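Local coordinates for protein putative branched-chain-amino-acid aminotransferase (Thermotoga maritima MSB8, PDB 3CSW) that probably catalyses the pyridoxal-phosphate-dependent transfer of the amino group between leucine, isoleucine or valine and 2-oxoglutarate, at residues 37-45 with 142-150; 228-236 with 253-264. All blocks are in the same frame, centred on the assembly; numbering follows the deposited sequence.

Contact 1: residues 37-45 with 142-150. With PLP (pyridoxal-5'-phosphate), chain E.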
loop_
_atom_site.group_PDB
_atom_site.type_symbol
_atom_site.label_atom_id
_atom_site.label_comp_id
_atom_site.label_asym_id
_atom_site.label_seq_id
_atom_site.Cartn_x
_atom_site.Cartn_y
_atom_site.Cartn_z
ATOM N N SER A 37 -2.546 -18.151 -26.360
ATOM C CA SER A 37 -1.330 -18.372 -25.587
ATOM C C SER A 37 -0.569 -17.076 -25.291
ATOM O O SER A 37 0.320 -17.068 -24.456
ATOM C CB SER A 37 -0.406 -19.385 -26.306
ATOM O OG SER A 37 0.210 -18.823 -27.474
ATOM N N LEU A 38 -0.907 -16.000 -25.994
ATOM C CA LEU A 38 -0.332 -14.673 -25.757
ATOM C C LEU A 38 -0.763 -14.132 -24.399
ATOM O O LEU A 38 -0.112 -13.261 -23.852
ATOM C CB LEU A 38 -0.711 -13.693 -26.879
ATOM C CG LEU A 38 -0.249 -14.037 -28.306
ATOM C CD1 LEU A 38 -0.643 -12.921 -29.291
ATOM C CD2 LEU A 38 1.246 -14.297 -28.372
ATOM N N GLN A 39 -1.853 -14.674 -23.858
ATOM C CA GLN A 39 -2.295 -14.381 -22.494
ATOM C C GLN A 39 -1.479 -15.107 -21.419
ATOM O O GLN A 39 -1.655 -14.834 -20.228
ATOM C CB GLN A 39 -3.783 -14.727 -22.324
ATOM C CG GLN A 39 -4.668 -13.934 -23.285
ATOM C CD GLN A 39 -6.168 -14.120 -23.067
ATOM O OE1 GLN A 39 -6.881 -14.466 -23.994
ATOM N NE2 GLN A 39 -6.648 -13.864 -21.848
ATOM N N GLY A 40 -0.629 -16.053 -21.842
ATOM C CA GLY A 40 0.250 -16.783 -20.954
ATOM C C GLY A 40 -0.046 -18.279 -20.857
ATOM O O GLY A 40 -1.176 -18.708 -21.012
ATOM N N ALA A 41 1.001 -19.065 -20.623
ATOM C CA ALA A 41 0.872 -20.479 -20.303
ATOM C C ALA A 41 1.357 -20.705 -18.877
ATOM O O ALA A 41 2.322 -20.073 -18.446
ATOM C CB ALA A 41 1.702 -21.324 -21.265
ATOM N N VAL A 42 0.678 -21.587 -18.144
ATOM C CA VAL A 42 1.109 -22.036 -16.825
ATOM C C VAL A 42 2.323 -22.924 -17.054
ATOM O O VAL A 42 2.349 -23.665 -18.040
ATOM C CB VAL A 42 -0.030 -22.822 -16.121
ATOM C CG1 VAL A 42 0.507 -23.696 -15.001
ATOM C CG2 VAL A 42 -1.110 -21.849 -15.613
ATOM N N TYR A 43 3.332 -22.864 -16.184
ATOM C CA TYR A 43 4.537 -23.648 -16.445
ATOM C C TYR A 43 5.328 -24.119 -15.230
ATOM O O TYR A 43 5.174 -23.605 -14.125
ATOM C CB TYR A 43 5.471 -22.852 -17.370
ATOM C CG TYR A 43 6.274 -21.774 -16.679
ATOM C CD1 TYR A 43 5.725 -20.518 -16.448
ATOM C CD2 TYR A 43 7.596 -21.999 -16.281
ATOM C CE1 TYR A 43 6.448 -19.520 -15.818
ATOM C CE2 TYR A 43 8.335 -21.005 -15.653
ATOM C CZ TYR A 43 7.744 -19.766 -15.429
ATOM O OH TYR A 43 8.427 -18.762 -14.814
ATOM N N GLU A 44 6.189 -25.102 -15.486
ATOM C CA GLU A 44 7.145 -25.633 -14.512
ATOM C C GLU A 44 8.484 -25.908 -15.196
ATOM O O GLU A 44 8.527 -26.124 -16.409
ATOM C CB GLU A 44 6.609 -26.932 -13.893
ATOM C CG GLU A 44 5.563 -26.753 -12.796
ATOM C CD GLU A 44 6.093 -25.969 -11.587
ATOM O OE1 GLU A 44 7.272 -26.125 -11.246
ATOM O OE2 GLU A 44 5.319 -25.204 -10.977
ATOM N N THR A 45 9.570 -25.875 -14.418
ATOM C CA THR A 45 10.909 -26.212 -14.909
ATOM C C THR A 45 11.477 -27.325 -14.033
ATOM O O THR A 45 11.310 -27.304 -12.824
ATOM C CB THR A 45 11.878 -24.999 -14.917
ATOM O OG1 THR A 45 12.124 -24.538 -13.578
ATOM C CG2 THR A 45 11.315 -23.853 -15.774
ATOM N N PRO A 142 0.965 -14.786 -5.818
ATOM C CA PRO A 142 2.391 -14.966 -6.025
ATOM C C PRO A 142 2.786 -16.360 -6.526
ATOM O O PRO A 142 3.770 -16.481 -7.255
ATOM C CB PRO A 142 2.971 -14.738 -4.635
ATOM C CG PRO A 142 1.972 -13.925 -3.936
ATOM C CD PRO A 142 0.656 -14.314 -4.460
ATOM N N ALA A 143 2.030 -17.391 -6.140
ATOM C CA ALA A 143 2.314 -18.766 -6.554
ATOM C C ALA A 143 1.806 -19.119 -7.957
ATOM O O ALA A 143 2.010 -20.241 -8.399
ATOM C CB ALA A 143 1.749 -19.777 -5.515
ATOM N N LEU A 144 1.137 -18.202 -8.655
ATOM C CA LEU A 144 0.761 -18.462 -10.065
ATOM C C LEU A 144 2.001 -18.345 -10.990
ATOM O O LEU A 144 2.465 -17.238 -11.281
ATOM C CB LEU A 144 -0.374 -17.527 -10.531
ATOM C CG LEU A 144 -0.769 -17.546 -12.023
ATOM C CD1 LEU A 144 -1.191 -18.960 -12.495
ATOM C CD2 LEU A 144 -1.852 -16.522 -12.314
ATOM N N LYS A 145 2.526 -19.482 -11.447
ATOM C CA LYS A 145 3.657 -19.501 -12.378
ATOM C C LYS A 145 3.096 -19.486 -13.779
ATOM O O LYS A 145 2.732 -20.549 -14.315
ATOM C CB LYS A 145 4.505 -20.752 -12.234
ATOM C CG LYS A 145 5.532 -20.733 -11.169
ATOM C CD LYS A 145 6.308 -22.060 -11.147
ATOM C CE LYS A 145 7.492 -22.053 -12.067
ATOM N NZ LYS A 145 8.728 -21.645 -11.325
ATOM N N ILE A 146 3.009 -18.277 -14.340
ATOM C CA ILE A 146 2.448 -18.020 -15.655
ATOM C C ILE A 146 3.496 -17.210 -16.468
ATOM O O ILE A 146 4.222 -16.382 -15.911
ATOM C CB ILE A 146 1.029 -17.399 -15.564
ATOM C CG1 ILE A 146 0.337 -17.468 -16.937
ATOM C CG2 ILE A 146 1.063 -15.950 -14.996
ATOM C CD1 ILE A 146 -1.156 -17.362 -16.894
ATOM N N THR A 147 3.634 -17.530 -17.753
ATOM C CA THR A 147 4.736 -17.015 -18.584
ATOM C C THR A 147 4.717 -15.488 -18.807
ATOM O O THR A 147 5.766 -14.868 -19.035
ATOM C CB THR A 147 4.766 -17.705 -19.976
ATOM O OG1 THR A 147 3.460 -17.615 -20.576
ATOM C CG2 THR A 147 5.228 -19.185 -19.863
ATOM N N GLY A 148 3.532 -14.893 -18.740
ATOM C CA GLY A 148 3.383 -13.469 -18.988
ATOM C C GLY A 148 3.273 -12.548 -17.800
ATOM O O GLY A 148 3.097 -11.358 -18.004
ATOM N N ARG A 149 3.346 -13.068 -16.564
ATOM C CA ARG A 149 3.209 -12.205 -15.392
ATOM C C ARG A 149 4.303 -11.126 -15.410
ATOM O O ARG A 149 5.504 -11.408 -15.523
ATOM C CB ARG A 149 3.164 -12.995 -14.080
ATOM C CG ARG A 149 4.437 -13.727 -13.673
ATOM C CD ARG A 149 4.208 -14.376 -12.335
ATOM N NE ARG A 149 3.927 -13.340 -11.330
ATOM C CZ ARG A 149 3.089 -13.465 -10.305
ATOM N NH1 ARG A 149 2.377 -14.566 -10.132
ATOM N NH2 ARG A 149 2.910 -12.439 -9.465
ATOM N N THR A 150 3.870 -9.882 -15.284
ATOM C CA THR A 150 4.705 -8.766 -15.673
ATOM C C THR A 150 5.796 -8.411 -14.664
ATOM O O THR A 150 6.787 -7.799 -15.052
ATOM C CB THR A 150 3.841 -7.556 -16.042
ATOM O OG1 THR A 150 2.877 -7.364 -15.019
ATOM C CG2 THR A 150 3.082 -7.778 -17.395
HETATM N N1 PLP E . 11.106 -17.573 -7.705
HETATM C C2 PLP E . 10.611 -17.381 -8.990
HETATM C C2A PLP E . 9.970 -16.063 -9.298
HETATM C C3 PLP E . 10.726 -18.409 -9.951
HETATM O O3 PLP E . 10.321 -18.211 -11.251
HETATM C C4 PLP E . 11.345 -19.632 -9.595
HETATM C C4A PLP E . 11.538 -20.719 -10.616
HETATM O O4A PLP E . 12.510 -20.678 -11.393
HETATM C C5 PLP E . 11.843 -19.799 -8.292
HETATM C C6 PLP E . 11.707 -18.768 -7.359
HETATM C C5A PLP E . 12.708 -20.983 -7.923
HETATM O O4P PLP E . 11.897 -22.107 -7.612
HETATM P P PLP E . 12.430 -23.642 -7.764
HETATM O O1P PLP E . 11.240 -24.616 -7.653
HETATM O O2P PLP E . 13.418 -23.935 -6.672
HETATM O O3P PLP E . 13.090 -23.712 -9.135
HETATM O O HOH W 1 6.800 -16.126 -14.771
HETATM O O HOH W 2 10.664 -22.453 -13.173
#
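K145 lies across the aromatic ring of Y43, and T147 packs beside the same ring; these three residues account for just over half of the surface buried between residues 37-45 and 142-150. CE of K145 sits over one ring face in a CH-pi contact, 4.2 Å from the centroid of Y43, while the ring edge meets the I146 carbonyl and a water joins Y43 OH to I146 O. The lysine chain turns sharply near its end, at chi3 (88°) and chi4 (94°), and this double bend takes NZ off the tyrosine towards the cofactor, where K145 NZ lies 3.0 Å from C4A of PLP. Lysine suits the place because, by similarity, it is the residue that forms the Schiff base; here the aldehyde is not attached to it. K145 CD rests 3.3 Å from E44 OE2, whose carboxylate is bound by R62 and H59.

T147 works through both branches. Its OG1 accepts the A41 amide almost straight (A41 N to T147 OG1 2.9 Å, 168°) and also bonds to L38 O of the second subunit, which an aliphatic side chain could not do. Its methyl CG2 turns to Y43 CD1. The backbones form a single beta bridge between V42 and I146, flanked by the bonds T147 N to A41 O and Y43 N to K145 O (3.0 Å). A side chain at G40 would run into I146 CG1 and jam against its own chain at this positive phi, so glycine fits.

Around this contact, strand 42-49 bonds along strand 96-102, whose Y101 touches both Y43 and T147. Helix 56-68 packs against V42 and E44, and its S66 holds the K145 amide; helix 150-156 begins directly after R149.

Contact 2: residues 228-236 with 253-264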
loop_
_atom_site.group_PDB
_atom_site.type_symbol
_atom_site.label_atom_id
_atom_site.label_comp_id
_atom_site.label_asym_id
_atom_site.label_seq_id
_atom_site.Cartn_x
_atom_site.Cartn_y
_atom_site.Cartn_z
ATOM N N GLU A 228 18.551 -5.853 5.817
ATOM C CA GLU A 228 19.170 -7.024 6.429
ATOM C C GLU A 228 20.113 -7.744 5.461
ATOM O O GLU A 228 21.056 -8.366 5.892
ATOM C CB GLU A 228 18.132 -8.029 6.951
ATOM C CG GLU A 228 17.152 -7.483 7.975
ATOM C CD GLU A 228 16.300 -8.589 8.597
ATOM O OE1 GLU A 228 16.875 -9.490 9.223
ATOM O OE2 GLU A 228 15.065 -8.545 8.488
ATOM N N LEU A 229 19.840 -7.693 4.167
ATOM C CA LEU A 229 20.748 -8.276 3.176
ATOM C C LEU A 229 22.096 -7.528 3.222
ATOM O O LEU A 229 23.162 -8.120 3.059
ATOM C CB LEU A 229 20.156 -8.193 1.769
ATOM C CG LEU A 229 18.867 -8.963 1.445
ATOM C CD1 LEU A 229 18.440 -8.719 -0.024
ATOM C CD2 LEU A 229 18.991 -10.462 1.732
ATOM N N PHE A 230 22.040 -6.226 3.458
ATOM C CA PHE A 230 23.252 -5.400 3.478
ATOM C C PHE A 230 24.029 -5.537 4.782
ATOM O O PHE A 230 25.169 -5.096 4.869
ATOM C CB PHE A 230 22.931 -3.943 3.147
ATOM C CG PHE A 230 22.504 -3.737 1.713
ATOM C CD1 PHE A 230 21.189 -3.946 1.324
ATOM C CD2 PHE A 230 23.417 -3.325 0.747
ATOM C CE1 PHE A 230 20.783 -3.775 -0.016
ATOM C CE2 PHE A 230 23.012 -3.142 -0.597
ATOM C CZ PHE A 230 21.699 -3.365 -0.971
ATOM N N GLU A 231 23.435 -6.188 5.780
ATOM C CA GLU A 231 24.128 -6.455 7.031
ATOM C C GLU A 231 24.390 -7.923 7.265
ATOM O O GLU A 231 24.892 -8.291 8.323
ATOM C CB GLU A 231 23.341 -5.884 8.190
ATOM C CG GLU A 231 23.129 -4.384 8.039
ATOM C CD GLU A 231 22.850 -3.703 9.355
ATOM O OE1 GLU A 231 21.723 -3.858 9.883
ATOM O OE2 GLU A 231 23.760 -3.004 9.847
ATOM N N ALA A 232 24.070 -8.759 6.276
ATOM C CA ALA A 232 24.193 -10.201 6.400
ATOM C C ALA A 232 25.653 -10.637 6.364
ATOM O O ALA A 232 26.480 -9.989 5.712
ATOM C CB ALA A 232 23.407 -10.882 5.254
ATOM N N ASP A 233 25.966 -11.741 7.043
ATOM C CA ASP A 233 27.278 -12.389 6.918
ATOM C C ASP A 233 27.427 -13.155 5.590
ATOM O O ASP A 233 28.520 -13.188 5.014
ATOM C CB ASP A 233 27.542 -13.358 8.086
ATOM C CG ASP A 233 27.487 -12.677 9.432
ATOM O OD1 ASP A 233 27.806 -11.488 9.489
ATOM O OD2 ASP A 233 27.105 -13.325 10.432
ATOM N N GLU A 234 26.342 -13.784 5.131
ATOM C CA GLU A 234 26.327 -14.534 3.887
ATOM C C GLU A 234 24.995 -14.334 3.195
ATOM O O GLU A 234 24.009 -14.043 3.834
ATOM C CB GLU A 234 26.510 -16.062 4.113
ATOM C CG GLU A 234 27.555 -16.461 5.135
ATOM C CD GLU A 234 27.720 -17.972 5.305
ATOM O OE1 GLU A 234 27.588 -18.710 4.315
ATOM O OE2 GLU A 234 28.033 -18.413 6.433
HETATM N N MSE A 235 24.987 -14.539 1.880
HETATM C CA MSE A 235 23.775 -14.557 1.078
HETATM C C MSE A 235 23.922 -15.584 -0.050
HETATM O O MSE A 235 25.025 -15.818 -0.546
HETATM C CB MSE A 235 23.512 -13.153 0.532
HETATM C CG MSE A 235 22.308 -13.010 -0.402
HETATM SE SE MSE A 235 22.058 -11.186 -1.006
HETATM C CE MSE A 235 20.550 -11.458 -2.029
ATOM N N PHE A 236 22.821 -16.244 -0.409
ATOM C CA PHE A 236 22.801 -17.181 -1.542
ATOM C C PHE A 236 21.398 -17.308 -2.143
ATOM O O PHE A 236 20.396 -16.906 -1.520
ATOM C CB PHE A 236 23.412 -18.558 -1.186
ATOM C CG PHE A 236 22.598 -19.414 -0.204
ATOM C CD1 PHE A 236 21.558 -20.225 -0.656
ATOM C CD2 PHE A 236 22.932 -19.461 1.149
ATOM C CE1 PHE A 236 20.836 -21.026 0.228
ATOM C CE2 PHE A 236 22.224 -20.264 2.040
ATOM C CZ PHE A 236 21.164 -21.047 1.573
ATOM N N HIS A 253 27.819 -3.999 -2.552
ATOM C CA HIS A 253 28.166 -4.586 -1.275
ATOM C C HIS A 253 28.707 -6.000 -1.437
ATOM O O HIS A 253 27.958 -6.921 -1.724
ATOM C CB HIS A 253 26.916 -4.601 -0.372
ATOM C CG HIS A 253 27.184 -5.069 1.027
ATOM N ND1 HIS A 253 27.525 -4.208 2.049
ATOM C CD2 HIS A 253 27.168 -6.309 1.570
ATOM C CE1 HIS A 253 27.708 -4.903 3.160
ATOM N NE2 HIS A 253 27.495 -6.178 2.896
ATOM N N SER A 254 30.004 -6.173 -1.201
ATOM C CA SER A 254 30.637 -7.488 -1.223
ATOM C C SER A 254 30.443 -8.228 0.082
ATOM O O SER A 254 30.619 -7.654 1.158
ATOM C CB SER A 254 32.154 -7.364 -1.465
ATOM O OG SER A 254 32.424 -7.051 -2.828
ATOM N N PHE A 255 30.098 -9.512 -0.034
ATOM C CA PHE A 255 30.072 -10.443 1.093
ATOM C C PHE A 255 31.403 -11.192 1.239
ATOM O O PHE A 255 31.823 -11.490 2.351
ATOM C CB PHE A 255 28.941 -11.460 0.931
ATOM C CG PHE A 255 27.596 -10.838 0.952
ATOM C CD1 PHE A 255 27.061 -10.374 2.145
ATOM C CD2 PHE A 255 26.887 -10.650 -0.224
ATOM C CE1 PHE A 255 25.824 -9.751 2.156
ATOM C CE2 PHE A 255 25.651 -10.039 -0.206
ATOM C CZ PHE A 255 25.126 -9.585 0.976
ATOM N N PHE A 256 32.027 -11.525 0.109
ATOM C CA PHE A 256 33.318 -12.195 0.102
ATOM C C PHE A 256 34.102 -11.926 -1.170
ATOM O O PHE A 256 33.569 -11.421 -2.150
ATOM C CB PHE A 256 33.177 -13.711 0.340
ATOM C CG PHE A 256 32.444 -14.453 -0.750
ATOM C CD1 PHE A 256 33.115 -14.880 -1.888
ATOM C CD2 PHE A 256 31.098 -14.786 -0.602
ATOM C CE1 PHE A 256 32.455 -15.590 -2.872
ATOM C CE2 PHE A 256 30.433 -15.502 -1.580
ATOM C CZ PHE A 256 31.112 -15.906 -2.721
ATOM N N GLU A 257 35.393 -12.251 -1.111
ATOM C CA GLU A 257 36.331 -12.033 -2.221
ATOM C C GLU A 257 36.486 -13.296 -3.051
ATOM O O GLU A 257 36.260 -13.270 -4.260
ATOM C CB GLU A 257 37.697 -11.573 -1.688
ATOM C CG GLU A 257 37.637 -10.319 -0.784
ATOM C CD GLU A 257 36.967 -9.112 -1.475
ATOM O OE1 GLU A 257 37.361 -8.807 -2.627
ATOM O OE2 GLU A 257 36.054 -8.477 -0.872
ATOM N N GLU A 258 36.823 -14.403 -2.391
ATOM C CA GLU A 258 37.103 -15.674 -3.074
ATOM C C GLU A 258 36.232 -16.844 -2.618
ATOM O O GLU A 258 35.675 -17.568 -3.440
ATOM C CB GLU A 258 38.565 -16.086 -2.830
ATOM C CG GLU A 258 39.636 -15.023 -3.161
ATOM C CD GLU A 258 40.010 -14.984 -4.636
ATOM O OE1 GLU A 258 39.142 -15.270 -5.498
ATOM O OE2 GLU A 258 41.179 -14.655 -4.925
ATOM N N GLU A 259 36.151 -17.049 -1.308
ATOM C CA GLU A 259 35.476 -18.220 -0.763
ATOM C C GLU A 259 34.093 -17.882 -0.249
ATOM O O GLU A 259 33.942 -16.911 0.472
ATOM C CB GLU A 259 36.291 -18.800 0.396
ATOM C CG GLU A 259 37.550 -19.537 -0.027
ATOM C CD GLU A 259 37.258 -20.870 -0.717
ATOM O OE1 GLU A 259 36.145 -21.430 -0.524
ATOM O OE2 GLU A 259 38.158 -21.361 -1.445
ATOM N N PRO A 260 33.077 -18.679 -0.619
ATOM C CA PRO A 260 31.762 -18.500 -0.012
ATOM C C PRO A 260 31.830 -18.715 1.481
ATOM O O PRO A 260 32.699 -19.441 1.969
ATOM C CB PRO A 260 30.910 -19.599 -0.653
ATOM C CG PRO A 260 31.621 -19.967 -1.868
ATOM C CD PRO A 260 33.069 -19.740 -1.632
ATOM N N GLY A 261 30.912 -18.106 2.212
ATOM C CA GLY A 261 30.909 -18.279 3.651
ATOM C C GLY A 261 30.658 -19.724 4.022
ATOM O O GLY A 261 30.198 -20.531 3.193
ATOM N N PRO A 262 30.919 -20.057 5.283
ATOM C CA PRO A 262 30.872 -21.438 5.787
ATOM C C PRO A 262 29.515 -22.137 5.796
ATOM O O PRO A 262 29.455 -23.349 5.567
ATOM C CB PRO A 262 31.432 -21.316 7.212
ATOM C CG PRO A 262 31.261 -19.874 7.580
ATOM C CD PRO A 262 31.311 -19.087 6.322
ATOM N N VAL A 263 28.439 -21.417 6.102
ATOM C CA VAL A 263 27.111 -22.033 6.105
ATOM C C VAL A 263 26.721 -22.358 4.661
ATOM O O VAL A 263 26.218 -23.452 4.394
ATOM C CB VAL A 263 26.040 -21.143 6.824
ATOM C CG1 VAL A 263 24.636 -21.714 6.664
ATOM C CG2 VAL A 263 26.390 -20.980 8.299
ATOM N N THR A 264 26.977 -21.422 3.737
ATOM C CA THR A 264 26.670 -21.599 2.308
ATOM C C THR A 264 27.437 -22.772 1.732
ATOM O O THR A 264 26.885 -23.569 0.948
ATOM C CB THR A 264 27.059 -20.370 1.467
ATOM O OG1 THR A 264 26.464 -19.189 2.022
ATOM C CG2 THR A 264 26.646 -20.531 -0.019
HETATM O O HOH W 3 27.557 -7.753 4.987
HETATM O O HOH W 4 30.398 -11.163 4.867
#
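E234 reaches from its strand to the start of helix 262-276, touching G261 to T264 along its length. E234 CB lies 3.8 Å from T264 OG1, and E234 CG passes G261 CA at 4.1 Å. E234 CD then stands 3.6 Å from G261 CA, so close that any CB at position 261 would collide with it; glycine is the natural residue there, just before the helix. At the tip, E234 OE1 takes two bonds, from T264 N (2.8 Å) on its syn side and from T264 OG1 (2.6 Å) through its anti lone pair. E234 OE2 receives V263 N at 3.0 Å through its syn lone pair. With chi2 at -179° the side chain runs out straight, bringing both oxygens to amides of the first helical turn, where a negative charge probably also suits the helix dipole. Cut back to alanine, this position would probably leave the V263 and T264 amides and the T264 hydroxyl without their acceptor and open a gap beside G261.

The flat apolar F255 ring suits a slot between CB of the selenomethionine M235, 4.1 Å from the F255 centroid, and H253 CD2 over the opposite face; SE makes an oblique Met-aromatic contact, and the L229 and A232 carbonyls meet the ring edge. Histidine serves twice: H253 receives the F230 edge in an offset edge-to-face pair, and a water links its polar NE2 to A232 O.

D233 and E234 form a classic beta bulge opposite V185 of strand 181-186, M235 bonds to V247 of strand 243-247, and L250 of strand 249-250 packs against L229, F230 and F255.

Along the chain both segments of contact 1 come before either segment of contact 2, and the two lie on opposite sides of its centre, with centres about 32 Å apart and nearest atoms about 16 Å apart. Neither has strands in a sheet used by the other: residues 37-45 lead into strand 42-49 of the antiparallel sheet, residues 228-236 into strand 234-239 of a mixed one. Loop 142-150, however, follows strand 125-129 of the other mixed sheet, whose outermost strand is 253-254. Only contact 1 reaches the cofactor; contact 2 lies away from it, although strand 234-239 runs on to T240, which hydrogen-bonds PLP. This is consistent with the class-IV aminotransferase fold, where PLP sits between two domains.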